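Local coordinates for protein galectin (Xenopus laevis, PDB 3WUC) that probably binds galactosides such as lactose as a proto-type galectin, and here holds a galactose-containing glycan on one face of its beta sandwich, at residues B[44-49]-B[121-126]; B[102-105]-B[109-112]; B[88-93]-B[127-132]; B[14-17]-B[21-24]. All blocks are in the same frame, centred on the assembly; numbering follows the deposited sequence. Where two conformers were deposited one is given.

How the contacts relate
The four contacts sample both sheets of the galectin sandwich, their centres 11 to 16 Å apart. Contact 4 closes first along the chain, and its two segments lie in different sheets. Contact 1 then joins two strands of the sheet that carries the sugar, across strand 36-39. Contact 2, a hairpin, is nested within the loops closed by both contact 1 and contact 3, whose segments alternate along the chain. Contacts 2 and 3, and segment 21-24 of contact 4, share the five-stranded sheet, where the backbones of His103 and Ile93 pair. Contacts 1 and 4 meet where strand 16-17 pairs with strand 120-127. Contact 4 alone joins the two sheets; contacts 1, 2 and 3 each act within one.

Contact 1 (B[44-49]-B[121-126]); sequences RNLICH and INYLAL. With GAL (beta-D-galactopyranose), chain D.
Leu46 packs against Tyr123, and Ile47 against Ile121, in two apolar touches that bridge the width of strand 36-39. Ile121 can be followed outward. Beyond CB, CG1, set anti to the carbonyl carbon (chi1 -64°), comes to 4.1 Å from Ile47 CG2, and the terminal CD1 closes to 3.8 Å from the same methyl. The two isoleucines meet nearly at right angles, and the meeting group on Ile47 is its short branch, because CG1 points elsewhere and carries CD1 off with it. Leu46 begins less directed at the other segment, yet its CD2 ends 3.8 Å from Tyr123 CE2, slanting onto the CD2-CE2 side of the phenol ring. All four residues are buried. The backbones remain well apart, Leu46 CA lying 8.4 Å from Tyr123 CA, since strand 36-39 pairs with each of them; Ile47 and Cys48 both face its Leu39, a classic beta bulge where the chain turns a corner. Just past this bend, His49 NE2 and galactose O4 share a 2.8 Å hydrogen bond, in which either may be the donor. O4 sits at the ring edge near the imidazole plane, and His49 CD2 lies 3.8 Å from galactose C6. The other ring nitrogen, ND1, bonds to Asp38 OD1, a second-shell carboxylate that fixes how the imidazole is turned. Arg34, Arg53, Tyr56, Asn66 and Glu76 also hydrogen-bond this galactose, in the galactoside site characteristic of the galectin carbohydrate-recognition domain.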
loop_
_atom_site.group_PDB
_atom_site.type_symbol
_atom_site.label_atom_id
_atom_site.label_comp_id
_atom_site.label_asym_id
_atom_site.label_seq_id
_atom_site.Cartn_x
_atom_site.Cartn_y
_atom_site.Cartn_z
ATOM N N ARG B 44 24.180 -1.148 -17.210
ATOM C CA ARG B 44 24.648 -1.323 -18.578
ATOM C C ARG B 44 23.748 -2.197 -19.422
ATOM O O ARG B 44 23.918 -2.305 -20.658
ATOM C CB ARG B 44 26.102 -1.921 -18.605
ATOM C CG ARG B 44 27.054 -0.987 -17.918
ATOM C CD ARG B 44 28.310 -1.778 -17.551
ATOM N NE ARG B 44 28.699 -2.648 -18.626
ATOM C CZ ARG B 44 29.364 -2.267 -19.689
ATOM N NH1 ARG B 44 29.861 -1.038 -19.805
ATOM N NH2 ARG B 44 29.550 -3.150 -20.635
ATOM N N ASN B 45 22.829 -2.929 -18.807
ATOM C CA ASN B 45 22.036 -3.946 -19.468
ATOM C C ASN B 45 20.616 -3.804 -18.936
ATOM O O ASN B 45 20.237 -4.451 -17.948
ATOM C CB ASN B 45 22.549 -5.343 -19.230
ATOM C CG ASN B 45 23.897 -5.532 -19.880
ATOM O OD1 ASN B 45 24.001 -5.791 -21.068
ATOM N ND2 ASN B 45 24.915 -5.215 -19.112
ATOM N N LEU B 46 19.859 -3.070 -19.730
ATOM C CA LEU B 46 18.438 -2.681 -19.433
ATOM C C LEU B 46 17.503 -3.397 -20.388
ATOM O O LEU B 46 17.567 -3.232 -21.600
ATOM C CB LEU B 46 18.272 -1.224 -19.458
ATOM C CG LEU B 46 19.157 -0.297 -18.566
ATOM C CD1 LEU B 46 18.981 1.174 -18.721
ATOM C CD2 LEU B 46 18.931 -0.785 -17.115
ATOM N N ILE B 47 16.559 -4.175 -19.863
ATOM C CA ILE B 47 15.496 -4.764 -20.684
ATOM C C ILE B 47 14.400 -3.736 -20.919
ATOM O O ILE B 47 13.728 -3.876 -21.958
ATOM C CB ILE B 47 14.915 -6.086 -20.080
ATOM C CG1 ILE B 47 14.220 -6.939 -21.077
ATOM C CG2 ILE B 47 14.095 -5.830 -18.808
ATOM C CD1 ILE B 47 15.174 -7.582 -22.072
ATOM N N CYS B 48 14.239 -2.765 -20.017
ATOM C CA CYS B 48 13.280 -1.712 -20.257
ATOM C C CYS B 48 13.708 -0.430 -19.593
ATOM O O CYS B 48 13.773 -0.354 -18.374
ATOM C CB CYS B 48 11.902 -2.171 -19.769
ATOM S SG CYS B 48 10.596 -0.937 -20.182
ATOM N N HIS B 49 14.033 0.573 -20.395
ATOM C CA HIS B 49 14.236 1.952 -19.970
ATOM C C HIS B 49 12.994 2.719 -20.354
ATOM O O HIS B 49 12.693 2.761 -21.523
ATOM C CB HIS B 49 15.447 2.513 -20.726
ATOM C CG HIS B 49 15.637 4.008 -20.703
ATOM N ND1 HIS B 49 16.056 4.736 -19.609
ATOM C CD2 HIS B 49 15.589 4.924 -21.710
ATOM C CE1 HIS B 49 16.235 5.995 -19.924
ATOM N NE2 HIS B 49 15.972 6.133 -21.202
ATOM N N ILE B 121 14.820 -10.000 -13.533
ATOM C CA ILE B 121 15.180 -8.593 -13.373
ATOM C C ILE B 121 15.627 -8.313 -11.996
ATOM O O ILE B 121 14.911 -8.514 -11.004
ATOM C CB ILE B 121 13.962 -7.636 -13.724
ATOM C CG1 ILE B 121 13.679 -7.870 -15.246
ATOM C CG2 ILE B 121 14.232 -6.171 -13.342
ATOM C CD1 ILE B 121 12.426 -7.202 -15.630
ATOM N N ASN B 122 16.873 -7.993 -11.873
ATOM C CA ASN B 122 17.421 -7.707 -10.588
ATOM C C ASN B 122 17.723 -6.254 -10.266
ATOM O O ASN B 122 17.998 -5.845 -9.116
ATOM C CB ASN B 122 18.722 -8.496 -10.407
ATOM C CG ASN B 122 18.525 -9.906 -9.958
ATOM O OD1 ASN B 122 17.730 -10.203 -9.012
ATOM N ND2 ASN B 122 19.172 -10.817 -10.642
ATOM N N TYR B 123 17.793 -5.388 -11.304
ATOM C CA TYR B 123 18.092 -4.037 -11.192
ATOM C C TYR B 123 16.931 -3.160 -11.610
ATOM O O TYR B 123 16.305 -3.407 -12.637
ATOM C CB TYR B 123 19.293 -3.685 -12.140
ATOM C CG TYR B 123 19.716 -2.245 -12.243
ATOM C CD1 TYR B 123 20.595 -1.619 -11.351
ATOM C CD2 TYR B 123 19.287 -1.441 -13.291
ATOM C CE1 TYR B 123 21.010 -0.329 -11.477
ATOM C CE2 TYR B 123 19.668 -0.129 -13.418
ATOM C CZ TYR B 123 20.551 0.454 -12.549
ATOM O OH TYR B 123 20.904 1.777 -12.696
ATOM N N LEU B 124 16.641 -2.207 -10.708
ATOM C CA LEU B 124 15.615 -1.179 -10.948
ATOM C C LEU B 124 16.102 0.172 -10.505
ATOM O O LEU B 124 16.609 0.340 -9.368
ATOM C CB LEU B 124 14.317 -1.579 -10.229
ATOM C CG LEU B 124 13.045 -0.748 -10.532
ATOM C CD1 LEU B 124 11.837 -1.628 -10.319
ATOM C CD2 LEU B 124 13.058 0.510 -9.671
ATOM N N ALA B 125 16.030 1.173 -11.394
ATOM C CA ALA B 125 16.492 2.475 -11.037
ATOM C C ALA B 125 15.523 3.577 -11.342
ATOM O O ALA B 125 14.761 3.412 -12.347
ATOM C CB ALA B 125 17.808 2.816 -11.788
ATOM N N LEU B 126 15.569 4.623 -10.526
ATOM C CA LEU B 126 14.751 5.795 -10.703
ATOM C C LEU B 126 15.658 6.952 -10.961
ATOM O O LEU B 126 16.664 7.150 -10.262
ATOM C CB LEU B 126 13.921 6.118 -9.435
ATOM C CG LEU B 126 12.540 5.394 -9.374
ATOM C CD1 LEU B 126 12.635 3.884 -9.361
ATOM C CD2 LEU B 126 11.828 5.817 -8.084
HETATM C C1 GAL D . 19.410 9.158 -25.157
HETATM C C2 GAL D . 19.466 9.717 -23.761
HETATM C C3 GAL D . 19.528 8.602 -22.741
HETATM C C4 GAL D . 18.394 7.617 -23.005
HETATM C C5 GAL D . 18.459 7.173 -24.484
HETATM C C6 GAL D . 17.321 6.221 -24.788
HETATM O O2 GAL D . 20.704 10.467 -23.672
HETATM O O3 GAL D . 19.596 9.105 -21.436
HETATM O O4 GAL D . 17.121 8.207 -22.637
HETATM O O5 GAL D . 18.300 8.321 -25.302
HETATM O O6 GAL D . 17.278 5.843 -26.154
#

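Contact 2 (B[102-105]-B[109-112]); sequences VHLP and EIPF
Val102 and Ile110 form a hydrogen-bonded antiparallel pair, with both backbone bonds in place. Val102 N donates to Ile110 O at 2.9 Å in an almost straight bond (172°), while Ile110 N returns a bond to Val102 O at 2.8 Å. That same Val102 oxygen also receives a CA-H...O contact from Glu109 CA at 3.2 Å, as expected beside the neighbouring non-hydrogen-bonded pair of His103 and Glu109.

The apolar contacts lie on the buried side. Val102 CB and Ile110 CB face each other 4.1 Å apart. Leu104 reaches over from just beyond the strand to place its CD1 3.7 Å from Ile110 CG1 in the conformer described, the two side chains meeting at a slant.

The polar contacts occupy the other face. The imidazole of His103 and the extended chain of Glu109 run alongside each other in the same direction, with ring and carboxylate turned nearly perpendicular (82°). His103 CE1 is 3.1 Å from Glu109 OE2, a close approach obliquely placed on the ring. A water in the ring plane lies 2.9 Å from His103 ND1 and probably donates to Glu109 OE2. The other nitrogen, NE2, bonds to Asp95 OD2, so the imidazole is held at both nitrogens.

Strand 109-113 is an outermost strand of the five-stranded sheet within this chain, and strand 99-103 joins it to strand 89-96. From this hairpin Leu104 packs on Ile63 and Ile110 on Leu65, both in strand 62-69 of the facing sheet.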
loop_
_atom_site.group_PDB
_atom_site.type_symbol
_atom_site.label_atom_id
_atom_site.label_comp_id
_atom_site.label_asym_id
_atom_site.label_seq_id
_atom_site.Cartn_x
_atom_site.Cartn_y
_atom_site.Cartn_z
ATOM N N VAL B 102 4.082 -2.331 -19.916
ATOM C CA VAL B 102 4.194 -1.094 -19.123
ATOM C C VAL B 102 2.750 -0.543 -18.944
ATOM O O VAL B 102 2.121 -0.146 -19.953
ATOM C CB VAL B 102 5.072 0.002 -19.721
ATOM C CG1 VAL B 102 5.240 1.154 -18.785
ATOM C CG2 VAL B 102 6.427 -0.646 -20.200
ATOM N N HIS B 103 2.214 -0.632 -17.723
ATOM C CA HIS B 103 0.906 -0.066 -17.373
ATOM C C HIS B 103 1.066 1.375 -16.988
ATOM O O HIS B 103 1.635 1.733 -15.941
ATOM C CB HIS B 103 0.261 -0.794 -16.215
ATOM C CG HIS B 103 -0.095 -2.201 -16.507
ATOM N ND1 HIS B 103 -1.330 -2.563 -17.024
ATOM C CD2 HIS B 103 0.646 -3.338 -16.489
ATOM C CE1 HIS B 103 -1.370 -3.874 -17.193
ATOM N NE2 HIS B 103 -0.188 -4.371 -16.868
ATOM N N LEU B 104 0.573 2.264 -17.820
ATOM C CA LEU B 104 0.573 3.642 -17.568
ATOM C C LEU B 104 -0.584 4.036 -16.575
ATOM O O LEU B 104 -1.615 3.308 -16.597
ATOM C CB LEU B 104 0.410 4.421 -18.882
ATOM C CG LEU B 104 1.432 4.142 -20.029
ATOM C CD1 LEU B 104 1.149 4.934 -21.210
ATOM C CD2 LEU B 104 2.836 4.423 -19.471
ATOM N N PRO B 105 -0.443 5.185 -15.892
ATOM C CA PRO B 105 -1.449 5.499 -14.821
ATOM C C PRO B 105 -2.772 5.953 -15.404
ATOM O O PRO B 105 -3.744 5.993 -14.621
ATOM C CB PRO B 105 -0.791 6.555 -13.923
ATOM C CG PRO B 105 0.243 7.157 -14.858
ATOM C CD PRO B 105 0.715 6.078 -15.795
ATOM N N GLU B 109 -1.721 0.570 -21.724
ATOM C CA GLU B 109 -0.562 -0.308 -21.618
ATOM C C GLU B 109 0.294 -0.165 -22.858
ATOM O O GLU B 109 -0.159 0.142 -23.995
ATOM C CB GLU B 109 -0.998 -1.727 -21.541
ATOM C CG GLU B 109 -2.077 -2.053 -20.595
ATOM C CD GLU B 109 -2.491 -3.500 -20.758
ATOM O OE1 GLU B 109 -2.200 -4.116 -21.824
ATOM O OE2 GLU B 109 -3.070 -4.018 -19.780
ATOM N N ILE B 110 1.580 -0.325 -22.651
ATOM C CA ILE B 110 2.539 -0.257 -23.728
ATOM C C ILE B 110 3.258 -1.600 -23.746
ATOM O O ILE B 110 3.949 -1.918 -22.795
ATOM C CB ILE B 110 3.494 0.886 -23.444
ATOM C CG1 ILE B 110 2.664 2.117 -23.124
ATOM C CG2 ILE B 110 4.430 1.159 -24.625
ATOM C CD1 ILE B 110 1.765 2.423 -24.284
ATOM N N PRO B 111 3.116 -2.396 -24.822
ATOM C CA PRO B 111 3.933 -3.653 -24.909
ATOM C C PRO B 111 5.379 -3.309 -25.225
ATOM O O PRO B 111 5.667 -2.338 -25.948
ATOM C CB PRO B 111 3.270 -4.459 -26.053
ATOM C CG PRO B 111 2.555 -3.408 -26.848
ATOM C CD PRO B 111 2.209 -2.205 -25.999
ATOM N N PHE B 112 6.300 -4.068 -24.674
ATOM C CA PHE B 112 7.687 -3.879 -24.997
ATOM C C PHE B 112 8.318 -5.254 -24.980
ATOM O O PHE B 112 8.600 -5.854 -23.925
ATOM C CB PHE B 112 8.396 -2.873 -24.019
ATOM C CG PHE B 112 9.677 -2.349 -24.517
ATOM C CD1 PHE B 112 9.814 -1.628 -25.705
ATOM C CD2 PHE B 112 10.849 -2.662 -23.846
ATOM C CE1 PHE B 112 11.023 -1.178 -26.201
ATOM C CE2 PHE B 112 12.060 -2.183 -24.289
ATOM C CZ PHE B 112 12.192 -1.470 -25.496
HETATM O O HOH W 1 -3.898 -1.582 -18.025
#

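Contact 3 (B[88-93]-B[127-132]); sequences SETMLI and NNIELI
The terminal methyl of Ile132 rests squarely over the face of the Glu89 carboxylate. Ile132 CD1 lies 3.6 Å from Glu89 CD and almost equally far from the two oxygens, and it also approaches Glu89 CG at 3.8 Å. The side chains cross at about a right angle, so the end of the isoleucine meets the flat end of the glutamate. Deeper in, Thr90 CG2 touches Ile129 CD1 at 3.8 Å. Ile129 is stretched out fully (chi1 175°, chi2 174°), which carries its last methyl to the threonine.

A second shell sets these groups in place. Glu89 OE2 forms a salt bridge with Arg27, which probably sets the turn of the carboxylate, with at most a weak contribution from the long ion pair of OE1 with Arg25. Thr90 pairs through its backbone with Gly26 and packs on Phe84 and Pro105. Arg25, Gly26 and Arg27 belong to strand 20-28, which lies between the two segments in the sheet and explains the 8.4 Å separation of the Glu89 and Ile132 CA atoms.

Farther out, Ser88 OG bonds to Gly107 O of a second subunit, and Leu131 packs on Leu14 of a third. Glu89 and Thr90 of strand 89-96 thus meet Ile132 and Ile129 of strand 129-136 across strand 20-28, in the five-stranded sheet of the galectin sandwich, whose edge strand 129-136 is hydrogen-bonded through the Ile132 backbone to that third subunit.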
loop_
_atom_site.group_PDB
_atom_site.type_symbol
_atom_site.label_atom_id
_atom_site.label_comp_id
_atom_site.label_asym_id
_atom_site.label_seq_id
_atom_site.Cartn_x
_atom_site.Cartn_y
_atom_site.Cartn_z
ATOM N N SER B 88 4.467 16.196 -9.655
ATOM C CA SER B 88 3.399 15.373 -9.121
ATOM C C SER B 88 3.803 13.904 -8.895
ATOM O O SER B 88 4.811 13.386 -9.437
ATOM C CB SER B 88 2.194 15.342 -10.025
ATOM O OG SER B 88 1.607 16.645 -10.134
ATOM N N GLU B 89 3.013 13.232 -8.101
ATOM C CA GLU B 89 3.123 11.792 -7.975
ATOM C C GLU B 89 2.692 11.079 -9.242
ATOM O O GLU B 89 1.902 11.567 -10.074
ATOM C CB GLU B 89 2.366 11.241 -6.770
ATOM C CG GLU B 89 2.543 11.952 -5.440
ATOM C CD GLU B 89 1.924 11.171 -4.280
ATOM O OE1 GLU B 89 1.362 10.024 -4.468
ATOM O OE2 GLU B 89 2.130 11.681 -3.156
ATOM N N THR B 90 3.273 9.883 -9.469
ATOM C CA THR B 90 2.925 9.063 -10.550
ATOM C C THR B 90 3.115 7.607 -10.148
ATOM O O THR B 90 3.693 7.321 -9.100
ATOM C CB THR B 90 3.662 9.378 -11.850
ATOM O OG1 THR B 90 3.078 8.691 -12.932
ATOM C CG2 THR B 90 5.124 8.876 -11.770
ATOM N N MET B 91 2.562 6.720 -10.889
ATOM C CA MET B 91 2.672 5.262 -10.659
ATOM C C MET B 91 2.850 4.565 -12.000
ATOM O O MET B 91 2.105 4.809 -12.937
ATOM C CB MET B 91 1.446 4.685 -9.944
ATOM C CG MET B 91 1.567 3.236 -9.692
ATOM S SD MET B 91 0.238 2.651 -8.611
ATOM C CE MET B 91 -1.151 2.910 -9.644
ATOM N N LEU B 92 3.870 3.683 -12.104
ATOM C CA LEU B 92 4.084 2.843 -13.256
ATOM C C LEU B 92 4.155 1.399 -12.809
ATOM O O LEU B 92 4.802 1.123 -11.781
ATOM C CB LEU B 92 5.409 3.254 -13.988
ATOM C CG LEU B 92 5.411 4.656 -14.661
ATOM C CD1 LEU B 92 6.842 5.054 -15.064
ATOM C CD2 LEU B 92 4.590 4.546 -15.917
ATOM N N ILE B 93 3.501 0.505 -13.503
ATOM C CA ILE B 93 3.498 -0.918 -13.147
ATOM C C ILE B 93 4.087 -1.668 -14.351
ATOM O O ILE B 93 3.727 -1.430 -15.489
ATOM C CB ILE B 93 2.097 -1.425 -12.785
ATOM C CG1 ILE B 93 1.626 -0.641 -11.594
ATOM C CG2 ILE B 93 2.172 -2.876 -12.500
ATOM C CD1 ILE B 93 0.176 -0.961 -11.295
ATOM N N ASN B 127 15.324 7.785 -11.947
ATOM C CA ASN B 127 16.082 8.964 -12.311
ATOM C C ASN B 127 15.063 10.114 -12.466
ATOM O O ASN B 127 14.040 10.008 -13.201
ATOM C CB ASN B 127 16.885 8.725 -13.615
ATOM C CG ASN B 127 18.023 7.679 -13.444
ATOM O OD1 ASN B 127 18.698 7.676 -12.463
ATOM N ND2 ASN B 127 18.208 6.842 -14.397
ATOM N N ASN B 128 15.366 11.228 -11.788
ATOM C CA ASN B 128 14.501 12.420 -11.730
ATOM C C ASN B 128 13.073 12.100 -11.195
ATOM O O ASN B 128 12.092 12.781 -11.525
ATOM C CB ASN B 128 14.433 13.006 -13.156
ATOM C CG ASN B 128 15.549 14.021 -13.419
ATOM O OD1 ASN B 128 16.383 14.246 -12.542
ATOM N ND2 ASN B 128 15.533 14.660 -14.586
ATOM N N ILE B 129 13.005 11.129 -10.325
ATOM C CA ILE B 129 11.760 10.821 -9.621
ATOM C C ILE B 129 12.112 10.252 -8.277
ATOM O O ILE B 129 13.010 9.386 -8.131
ATOM C CB ILE B 129 10.923 9.875 -10.525
ATOM C CG1 ILE B 129 9.671 9.439 -9.723
ATOM C CG2 ILE B 129 11.671 8.627 -10.945
ATOM C CD1 ILE B 129 8.642 8.616 -10.493
ATOM N N GLU B 130 11.462 10.730 -7.232
ATOM C CA GLU B 130 11.752 10.433 -5.878
ATOM C C GLU B 130 10.903 9.274 -5.420
ATOM O O GLU B 130 9.678 9.349 -5.584
ATOM C CB GLU B 130 11.495 11.677 -5.033
ATOM C CG GLU B 130 11.427 11.577 -3.564
ATOM C CD GLU B 130 11.204 12.998 -2.944
ATOM O OE1 GLU B 130 10.712 13.965 -3.644
ATOM O OE2 GLU B 130 11.521 13.136 -1.761
ATOM N N LEU B 131 11.477 8.231 -4.868
ATOM C CA LEU B 131 10.712 7.070 -4.446
ATOM C C LEU B 131 9.625 7.377 -3.446
ATOM O O LEU B 131 9.890 8.033 -2.447
ATOM C CB LEU B 131 11.643 6.023 -3.819
ATOM C CG LEU B 131 10.977 4.682 -3.464
ATOM C CD1 LEU B 131 10.423 3.916 -4.650
ATOM C CD2 LEU B 131 12.008 3.880 -2.643
ATOM N N ILE B 132 8.403 6.857 -3.689
ATOM C CA ILE B 132 7.368 6.772 -2.671
ATOM C C ILE B 132 7.235 5.330 -2.232
ATOM O O ILE B 132 7.227 5.063 -1.008
ATOM C CB ILE B 132 6.036 7.371 -3.139
ATOM C CG1 ILE B 132 6.178 8.873 -3.307
ATOM C CG2 ILE B 132 4.920 7.045 -2.156
ATOM C CD1 ILE B 132 5.029 9.452 -4.095
#

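Contact 4 (B[14-17]-B[21-24]); sequences LNLH and RVEV
His17 NE2 donates to Asn15 OD1 at 2.9 Å, a bond that bridges over Leu16, the residue that crosses to Arg21 and Val22. The bond is bent (139°), and the nitrogen approaches from above the plane of the amide carbonyl, well off its lone pairs, so it is likely to be a modest one. It ties together the two side chains that turn outward while Leu16 turns inward.

The contact itself is carried by Leu16. With CG anti to the backbone N (chi1 -175°), its two methyls extend toward segment 21-24 and divide the work. CD2 comes to 3.8 Å from Val22 CG1, the two side chains meeting at a slant, whereas CD1 lies over the backbone and is 3.9 Å from Arg21 O. Arg21 therefore contributes its main chain, its own side chain starting away from this interface. Leu16 and Val22 are both buried.

The segment 14-17 is held by strand 120-127: Asn122 OD1 accepts from Asn15 N, and Asn15 and Leu16 together face Ile121 in a G1 beta bulge. Val22, from strand 20-28 of the five-stranded sheet, packs on Leu124 of the facing sheet and on Ile134 and Val136 of strand 129-136. Leu16 thus joins the short, weakly bonded strand 16-17 of one sheet to strand 20-28 of the other, near a third subunit whose Leu131 packs on Leu14.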
loop_
_atom_site.group_PDB
_atom_site.type_symbol
_atom_site.label_atom_id
_atom_site.label_comp_id
_atom_site.label_asym_id
_atom_site.label_seq_id
_atom_site.Cartn_x
_atom_site.Cartn_y
_atom_site.Cartn_z
ATOM N N LEU B 14 16.691 -7.458 -7.001
ATOM C CA LEU B 14 15.217 -7.429 -7.017
ATOM C C LEU B 14 14.578 -8.824 -7.185
ATOM O O LEU B 14 13.523 -9.047 -6.582
ATOM C CB LEU B 14 14.728 -6.451 -8.076
ATOM C CG LEU B 14 13.215 -6.215 -7.976
ATOM C CD1 LEU B 14 12.765 -5.456 -6.723
ATOM C CD2 LEU B 14 12.743 -5.495 -9.252
ATOM N N ASN B 15 15.219 -9.742 -7.891
ATOM C CA ASN B 15 14.740 -11.111 -8.084
ATOM C C ASN B 15 13.328 -11.209 -8.599
ATOM O O ASN B 15 12.544 -12.046 -8.158
ATOM C CB ASN B 15 14.855 -11.872 -6.771
ATOM C CG ASN B 15 14.985 -13.337 -6.968
ATOM O OD1 ASN B 15 15.486 -13.826 -7.969
ATOM N ND2 ASN B 15 14.539 -14.074 -5.999
ATOM N N LEU B 16 13.007 -10.363 -9.564
ATOM C CA LEU B 16 11.709 -10.368 -10.211
ATOM C C LEU B 16 11.735 -11.369 -11.358
ATOM O O LEU B 16 12.410 -11.161 -12.330
ATOM C CB LEU B 16 11.331 -8.987 -10.712
ATOM C CG LEU B 16 9.962 -8.814 -11.293
ATOM C CD1 LEU B 16 8.865 -8.890 -10.258
ATOM C CD2 LEU B 16 9.926 -7.536 -12.055
ATOM N N HIS B 17 10.939 -12.399 -11.270
ATOM C CA HIS B 17 10.826 -13.416 -12.289
ATOM C C HIS B 17 9.661 -13.186 -13.225
ATOM O O HIS B 17 8.723 -12.486 -12.894
ATOM C CB HIS B 17 10.644 -14.758 -11.610
ATOM C CG HIS B 17 11.864 -15.190 -10.850
ATOM N ND1 HIS B 17 12.705 -16.190 -11.329
ATOM C CD2 HIS B 17 12.418 -14.737 -9.711
ATOM C CE1 HIS B 17 13.707 -16.350 -10.479
ATOM N NE2 HIS B 17 13.580 -15.456 -9.511
ATOM N N ARG B 21 5.088 -8.868 -11.304
ATOM C CA ARG B 21 5.007 -7.431 -11.674
ATOM C C ARG B 21 5.642 -6.607 -10.552
ATOM O O ARG B 21 5.621 -7.011 -9.346
ATOM C CB ARG B 21 3.623 -6.933 -12.007
ATOM C CG ARG B 21 2.598 -7.075 -10.926
ATOM C CD ARG B 21 1.238 -6.483 -11.319
ATOM N NE ARG B 21 0.339 -6.494 -10.162
ATOM C CZ ARG B 21 -0.358 -7.568 -9.742
ATOM N NH1 ARG B 21 -0.288 -8.734 -10.383
ATOM N NH2 ARG B 21 -1.132 -7.477 -8.665
ATOM N N VAL B 22 6.097 -5.447 -10.927
ATOM C CA VAL B 22 6.631 -4.450 -10.032
ATOM C C VAL B 22 5.892 -3.185 -10.228
ATOM O O VAL B 22 5.742 -2.672 -11.344
ATOM C CB VAL B 22 8.176 -4.319 -10.050
ATOM C CG1 VAL B 22 8.712 -3.970 -11.435
ATOM C CG2 VAL B 22 8.664 -3.368 -9.006
ATOM N N GLU B 23 5.480 -2.584 -9.083
ATOM C CA GLU B 23 4.779 -1.326 -9.028
ATOM C C GLU B 23 5.694 -0.254 -8.394
ATOM O O GLU B 23 6.250 -0.503 -7.345
ATOM C CB GLU B 23 3.534 -1.465 -8.141
ATOM C CG GLU B 23 2.815 -0.144 -7.904
ATOM C CD GLU B 23 1.644 -0.271 -6.911
ATOM O OE1 GLU B 23 0.796 -1.216 -7.148
ATOM O OE2 GLU B 23 1.711 0.494 -5.854
ATOM N N VAL B 24 5.893 0.869 -9.063
ATOM C CA VAL B 24 6.743 1.995 -8.657
ATOM C C VAL B 24 5.882 3.236 -8.576
ATOM O O VAL B 24 5.273 3.651 -9.572
ATOM C CB VAL B 24 7.897 2.221 -9.701
ATOM C CG1 VAL B 24 8.776 3.383 -9.315
ATOM C CG2 VAL B 24 8.676 0.948 -9.921
#